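Local structure of Cyclo(L-leucyl-L-phenylalanyl) synthase (Streptomyces noursei, 3OQV) at residues S198-H203 with Q225-V230; T62-V67 with F114-L119. The protein makes the cyclodipeptide cyclo(L-phenylalanyl-L-leucyl), a precursor of the antibacterial albonoursin, from two aminoacyl-tRNAs without using ATP. One frame throughout, in Å; residues are numbered along the deposited sequence.

Contact 1: S198-H203 with Q225-V230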
loop_
_atom_site.group_PDB
_atom_site.type_symbol
_atom_site.label_atom_id
_atom_site.label_comp_id
_atom_site.label_asym_id
_atom_site.label_seq_id
_atom_site.Cartn_x
_atom_site.Cartn_y
_atom_site.Cartn_z
ATOM N N SER A 198 -2.099 11.971 -8.873
ATOM C CA SER A 198 -2.312 10.550 -8.604
ATOM C C SER A 198 -3.379 10.367 -7.538
ATOM O O SER A 198 -3.412 11.090 -6.538
ATOM C CB SER A 198 -1.013 9.871 -8.173
ATOM O OG SER A 198 -1.215 8.469 -7.994
ATOM N N VAL A 199 -4.287 9.436 -7.789
ATOM C CA VAL A 199 -5.313 9.099 -6.822
ATOM C C VAL A 199 -4.966 7.770 -6.167
ATOM O O VAL A 199 -4.898 6.744 -6.827
ATOM C CB VAL A 199 -6.691 9.005 -7.495
ATOM C CG1 VAL A 199 -7.697 8.308 -6.577
ATOM C CG2 VAL A 199 -7.181 10.411 -7.881
ATOM N N LEU A 200 -4.682 7.816 -4.872
ATOM C CA LEU A 200 -4.531 6.615 -4.081
ATOM C C LEU A 200 -5.904 6.037 -3.701
ATOM O O LEU A 200 -6.683 6.674 -2.968
ATOM C CB LEU A 200 -3.706 6.952 -2.822
ATOM C CG LEU A 200 -3.236 5.788 -1.957
ATOM C CD1 LEU A 200 -2.081 6.242 -1.076
ATOM C CD2 LEU A 200 -4.384 5.264 -1.096
ATOM N N CYS A 201 -6.218 4.842 -4.212
ATOM C CA CYS A 201 -7.490 4.200 -3.888
ATOM C C CYS A 201 -7.349 3.394 -2.610
ATOM O O CYS A 201 -6.439 2.576 -2.488
ATOM C CB CYS A 201 -7.932 3.277 -5.023
ATOM S SG CYS A 201 -7.941 4.074 -6.635
ATOM N N TYR A 202 -8.195 3.680 -1.624
ATOM C CA TYR A 202 -8.103 2.981 -0.349
ATOM C C TYR A 202 -9.479 2.478 0.105
ATOM O O TYR A 202 -10.505 3.070 -0.222
ATOM C CB TYR A 202 -7.467 3.872 0.718
ATOM C CG TYR A 202 -8.340 5.045 1.139
ATOM C CD1 TYR A 202 -9.165 4.953 2.256
ATOM C CD2 TYR A 202 -8.306 6.252 0.438
ATOM C CE1 TYR A 202 -9.970 6.019 2.655
ATOM C CE2 TYR A 202 -9.116 7.340 0.824
ATOM C CZ TYR A 202 -9.929 7.209 1.944
ATOM O OH TYR A 202 -10.752 8.232 2.332
ATOM N N HIS A 203 -9.481 1.403 0.882
ATOM C CA HIS A 203 -10.702 0.917 1.539
ATOM C C HIS A 203 -10.782 1.442 2.971
ATOM O O HIS A 203 -9.756 1.779 3.564
ATOM C CB HIS A 203 -10.710 -0.617 1.522
ATOM C CG HIS A 203 -10.654 -1.202 0.142
ATOM N ND1 HIS A 203 -9.470 -1.535 -0.481
ATOM C CD2 HIS A 203 -11.638 -1.499 -0.741
ATOM C CE1 HIS A 203 -9.726 -2.024 -1.682
ATOM N NE2 HIS A 203 -11.035 -2.021 -1.861
ATOM N N GLN A 225 -1.449 14.952 -5.237
ATOM C CA GLN A 225 -1.734 13.718 -4.495
ATOM C C GLN A 225 -3.174 13.748 -4.004
ATOM O O GLN A 225 -3.571 14.693 -3.346
ATOM C CB GLN A 225 -0.785 13.552 -3.307
ATOM C CG GLN A 225 -1.038 12.264 -2.502
ATOM C CD GLN A 225 -0.667 11.011 -3.277
ATOM O OE1 GLN A 225 0.501 10.794 -3.597
ATOM N NE2 GLN A 225 -1.663 10.195 -3.606
ATOM N N ALA A 226 -3.951 12.708 -4.306
ATOM C CA ALA A 226 -5.313 12.598 -3.772
ATOM C C ALA A 226 -5.567 11.197 -3.211
ATOM O O ALA A 226 -4.796 10.268 -3.462
ATOM C CB ALA A 226 -6.318 12.916 -4.844
ATOM N N TYR A 227 -6.624 11.069 -2.413
ATOM C CA TYR A 227 -6.929 9.820 -1.717
ATOM C C TYR A 227 -8.428 9.566 -1.843
ATOM O O TYR A 227 -9.233 10.304 -1.267
ATOM C CB TYR A 227 -6.583 9.942 -0.232
ATOM C CG TYR A 227 -5.193 10.441 0.065
ATOM C CD1 TYR A 227 -4.113 9.561 0.097
ATOM C CD2 TYR A 227 -4.955 11.789 0.308
ATOM C CE1 TYR A 227 -2.840 10.010 0.390
ATOM C CE2 TYR A 227 -3.679 12.251 0.602
ATOM C CZ TYR A 227 -2.628 11.354 0.636
ATOM O OH TYR A 227 -1.361 11.793 0.930
ATOM N N VAL A 228 -8.803 8.541 -2.604
ATOM C CA VAL A 228 -10.201 8.329 -2.955
ATOM C C VAL A 228 -10.676 7.025 -2.339
ATOM O O VAL A 228 -10.053 5.973 -2.549
ATOM C CB VAL A 228 -10.404 8.315 -4.474
ATOM C CG1 VAL A 228 -11.793 7.832 -4.840
ATOM C CG2 VAL A 228 -10.195 9.739 -5.038
ATOM N N VAL A 229 -11.666 7.118 -1.453
ATOM C CA VAL A 229 -12.174 5.922 -0.777
ATOM C C VAL A 229 -12.985 5.075 -1.750
ATOM O O VAL A 229 -13.760 5.597 -2.542
ATOM C CB VAL A 229 -13.006 6.252 0.489
ATOM C CG1 VAL A 229 -14.262 7.066 0.139
ATOM C CG2 VAL A 229 -13.374 4.960 1.228
ATOM N N VAL A 230 -12.716 3.778 -1.772
ATOM C CA VAL A 230 -13.445 2.904 -2.674
ATOM C C VAL A 230 -14.308 1.958 -1.846
ATOM O O VAL A 230 -13.800 1.248 -0.986
ATOM C CB VAL A 230 -12.469 2.121 -3.580
ATOM C CG1 VAL A 230 -13.189 0.998 -4.278
ATOM C CG2 VAL A 230 -11.830 3.070 -4.603
HETATM O O HOH W 1 -1.560 7.776 -5.353
HETATM O O HOH W 2 -11.540 9.993 -0.045
#
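Tyr202 lays its ring across the neighbouring strand and covers the backbone of Val229. Its CG sits between the backbone N and the carbonyl carbon (chi1 69°), and Val229 CA lies 3.8 Å from the centroid of the Tyr202 ring, over one face, in a CH-pi contact. Tyr227 C lies at the ring edge, in its plane, and Tyr202 CE2 is 3.8 Å from Tyr227 CB. Tyr202 OH is 3.1 Å from a water; this water donates to Tyr227 O and accepts from Val229 N, two backbone groups turned away from strand 198-202.

On the same face of the sheet, Leu200 CB is 3.9 Å from Tyr227 CD1, and Leu200 CD1 also rests against that atom; the Tyr227 hydroxyl bonds to Phe186 O. In Gln225, chi2 (69°) turns CD back along its own strand, and Gln225 NE2 donates to Ala226 O at 3.1 Å. Gln225 OE1 bonds to Ser189 N. Leu200 N also donates to Ala226 O, at 2.8 Å, the two donors arriving from opposite faces of the carbonyl plane.

Over the other face, Val199 CG1 meets Val228 CG2 at 3.3 Å, closer than usual van der Waals contact. Five backbone hydrogen bonds, from Ala226 N to Ser198 O through Val230 N to Tyr202 O, pair the strands in parallel register. Such a parallel edge pair belongs to a Rossmann-type sheet; here it carries Leu200, essential for specificity, and Tyr202, which probably binds substrate.

Contact 2: T62-V67 with F114-L119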
loop_
_atom_site.group_PDB
_atom_site.type_symbol
_atom_site.label_atom_id
_atom_site.label_comp_id
_atom_site.label_asym_id
_atom_site.label_seq_id
_atom_site.Cartn_x
_atom_site.Cartn_y
_atom_site.Cartn_z
ATOM N N THR A 62 -2.699 3.367 -14.498
ATOM C CA THR A 62 -2.925 2.818 -13.159
ATOM C C THR A 62 -1.718 1.985 -12.769
ATOM O O THR A 62 -1.257 1.153 -13.563
ATOM C CB THR A 62 -4.178 1.912 -13.113
ATOM O OG1 THR A 62 -5.353 2.704 -13.283
ATOM C CG2 THR A 62 -4.276 1.199 -11.763
ATOM N N ASP A 63 -1.142 2.269 -11.602
ATOM C CA ASP A 63 -0.139 1.370 -11.041
ATOM C C ASP A 63 -0.750 0.494 -9.970
ATOM O O ASP A 63 -1.563 0.955 -9.175
ATOM C CB ASP A 63 1.047 2.151 -10.479
ATOM C CG ASP A 63 2.031 2.560 -11.565
ATOM O OD1 ASP A 63 3.005 1.817 -11.801
ATOM O OD2 ASP A 63 1.796 3.600 -12.213
ATOM N N VAL A 64 -0.416 -0.789 -10.007
ATOM C CA VAL A 64 -0.792 -1.711 -8.945
ATOM C C VAL A 64 0.484 -2.151 -8.246
ATOM O O VAL A 64 1.432 -2.630 -8.891
ATOM C CB VAL A 64 -1.514 -2.958 -9.483
ATOM C CG1 VAL A 64 -1.987 -3.820 -8.329
ATOM C CG2 VAL A 64 -2.677 -2.568 -10.361
ATOM N N VAL A 65 0.566 -1.862 -6.957
ATOM C CA VAL A 65 1.765 -2.167 -6.203
ATOM C C VAL A 65 1.368 -3.092 -5.074
ATOM O O VAL A 65 0.512 -2.763 -4.254
ATOM C CB VAL A 65 2.440 -0.899 -5.661
ATOM C CG1 VAL A 65 3.704 -1.243 -4.877
ATOM C CG2 VAL A 65 2.764 0.058 -6.825
ATOM N N TYR A 66 1.960 -4.279 -5.058
ATOM C CA TYR A 66 1.750 -5.169 -3.939
ATOM C C TYR A 66 2.934 -5.140 -2.969
ATOM O O TYR A 66 4.090 -5.013 -3.375
ATOM C CB TYR A 66 1.421 -6.584 -4.420
ATOM C CG TYR A 66 2.538 -7.288 -5.145
ATOM C CD1 TYR A 66 3.386 -8.158 -4.460
ATOM C CD2 TYR A 66 2.673 -7.186 -6.526
ATOM C CE1 TYR A 66 4.385 -8.852 -5.111
ATOM C CE2 TYR A 66 3.672 -7.911 -7.203
ATOM C CZ TYR A 66 4.517 -8.738 -6.476
ATOM O OH TYR A 66 5.518 -9.455 -7.097
ATOM N N VAL A 67 2.620 -5.078 -1.684
ATOM C CA VAL A 67 3.633 -4.763 -0.682
ATOM C C VAL A 67 4.266 -6.053 -0.168
ATOM O O VAL A 67 3.651 -6.806 0.585
ATOM C CB VAL A 67 3.028 -3.991 0.488
ATOM C CG1 VAL A 67 4.134 -3.561 1.456
ATOM C CG2 VAL A 67 2.275 -2.779 -0.034
ATOM N N PHE A 114 -2.515 -2.034 -17.044
ATOM C CA PHE A 114 -2.103 -1.875 -15.663
ATOM C C PHE A 114 -0.610 -2.118 -15.555
ATOM O O PHE A 114 -0.083 -3.026 -16.185
ATOM C CB PHE A 114 -2.878 -2.857 -14.779
ATOM C CG PHE A 114 -4.370 -2.715 -14.897
ATOM C CD1 PHE A 114 -5.029 -1.677 -14.244
ATOM C CD2 PHE A 114 -5.091 -3.516 -15.777
ATOM C CE1 PHE A 114 -6.403 -1.498 -14.396
ATOM C CE2 PHE A 114 -6.464 -3.341 -15.944
ATOM C CZ PHE A 114 -7.116 -2.322 -15.261
ATOM N N ARG A 115 0.085 -1.275 -14.803
ATOM C CA ARG A 115 1.473 -1.561 -14.464
ATOM C C ARG A 115 1.565 -2.126 -13.064
ATOM O O ARG A 115 1.313 -1.426 -12.092
ATOM C CB ARG A 115 2.351 -0.317 -14.588
ATOM C CG ARG A 115 3.824 -0.589 -14.311
ATOM C CD ARG A 115 4.685 0.595 -14.719
ATOM N NE ARG A 115 4.286 1.818 -14.027
ATOM C CZ ARG A 115 4.600 3.048 -14.429
ATOM N NH1 ARG A 115 5.328 3.229 -15.522
ATOM N NH2 ARG A 115 4.184 4.103 -13.737
ATOM N N VAL A 116 1.904 -3.407 -12.969
ATOM C CA VAL A 116 1.845 -4.122 -11.698
ATOM C C VAL A 116 3.250 -4.477 -11.259
ATOM O O VAL A 116 3.977 -5.148 -11.989
ATOM C CB VAL A 116 1.033 -5.413 -11.832
ATOM C CG1 VAL A 116 0.970 -6.155 -10.508
ATOM C CG2 VAL A 116 -0.360 -5.116 -12.374
ATOM N N ARG A 117 3.656 -3.965 -10.104
ATOM C CA ARG A 117 4.997 -4.209 -9.586
ATOM C C ARG A 117 4.926 -4.494 -8.094
ATOM O O ARG A 117 4.001 -4.037 -7.415
ATOM C CB ARG A 117 5.900 -3.000 -9.849
ATOM C CG ARG A 117 6.162 -2.733 -11.335
ATOM C CD ARG A 117 7.059 -1.522 -11.520
ATOM N NE ARG A 117 6.292 -0.298 -11.365
ATOM C CZ ARG A 117 6.751 0.915 -11.632
ATOM N NH1 ARG A 117 8.020 1.083 -11.970
ATOM N NH2 ARG A 117 5.965 1.972 -11.447
ATOM N N SER A 118 5.904 -5.236 -7.573
ATOM C CA SER A 118 6.112 -5.320 -6.128
ATOM C C SER A 118 6.685 -4.008 -5.596
ATOM O O SER A 118 7.342 -3.279 -6.332
ATOM C CB SER A 118 7.089 -6.447 -5.804
ATOM O OG SER A 118 8.360 -6.172 -6.376
ATOM N N LEU A 119 6.483 -3.731 -4.309
ATOM C CA LEU A 119 7.138 -2.571 -3.688
ATOM C C LEU A 119 8.663 -2.709 -3.756
ATOM O O LEU A 119 9.371 -1.749 -4.057
ATOM C CB LEU A 119 6.675 -2.367 -2.244
ATOM C CG LEU A 119 7.186 -1.115 -1.501
ATOM C CD1 LEU A 119 6.976 0.172 -2.321
ATOM C CD2 LEU A 119 6.492 -0.976 -0.155
HETATM O O HOH W 3 3.408 -0.328 -10.393
#
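Asp63 offers its carboxylate to two arginines of the adjacent strand, which converge on OD1. Arg115, its chain bent at chi3 (58°), grips it side-on: Arg115 NE reaches Asp63 OD1 at 2.6 Å in a nearly straight bond, while Arg115 NH2 meets the syn lone pair of Asp63 OD2 at 2.9 Å. Arg117 NH2 comes to Asp63 OD1 from above the carboxylate plane at 3.0 Å, and one face of the Arg117 guanidinium rests on Arg115 CD. A water bridges Asp63 OD1 and Arg117 NE, accepting from NE, while Asp63 OD2 has a further partner in His31 NE2. An alanine in place of Asp63 would probably leave both guanidinium groups without their shared counter-charge and free to turn.

The strands run parallel, with their segment axes 21° apart, as expected in the sheet of a Rossmann fold, where helix 82-107 covers the face bearing Val64, Tyr66 and Val116. On that face Thr62 CB lies 3.9 Å from Phe114 CD1, with Thr62 CG2 at the ring edge in its plane. Val116 CG2 fits against both CB and CG2 of Val64, 3.8 Å from Val64 CB. Further along, the Tyr66 ring swings across the neighbouring strand, with CG between the backbone N and the carbonyl carbon (chi1 66°). Ser118 CB stands against one ring face, 3.9 Å from the Tyr66 centroid in a CH-pi contact; Tyr66 OH bonds to Arg97 NE. Ser118 is the N-cap of helix 119-122, its OG bonded to Glu121 N, so the ring covers the capping residue. On the face bearing Asp63, Val65 CG1 approaches Leu119 CB at 4.1 Å. Val67 lies side by side with Leu119, Val67 CG1 to Leu119 CD2 3.9 Å, and also lines the dithiane diol pocket.

Overall arrangement
From the N terminus, strand 29-37 forms the middle of the sheet. Contact 2 then closes the first loop, joining 62-67 to 114-119 across a connection that is largely helical and includes helices 71-78 and 82-107. Four further helices follow before contact 1 joins 198-203 to 225-230 around a shorter loop containing helix 207-212. The loops come in series, neither nesting nor crossing. The strand order 114-118, 59-67, 29-37, 198-202, 225-229 puts the contacts on either side of the central strand, their centres about 15 Å apart and their nearest atoms about 7 Å apart. Helix 169-193 touches both, and Val67 and Leu200 each approach the bound dithiane diol.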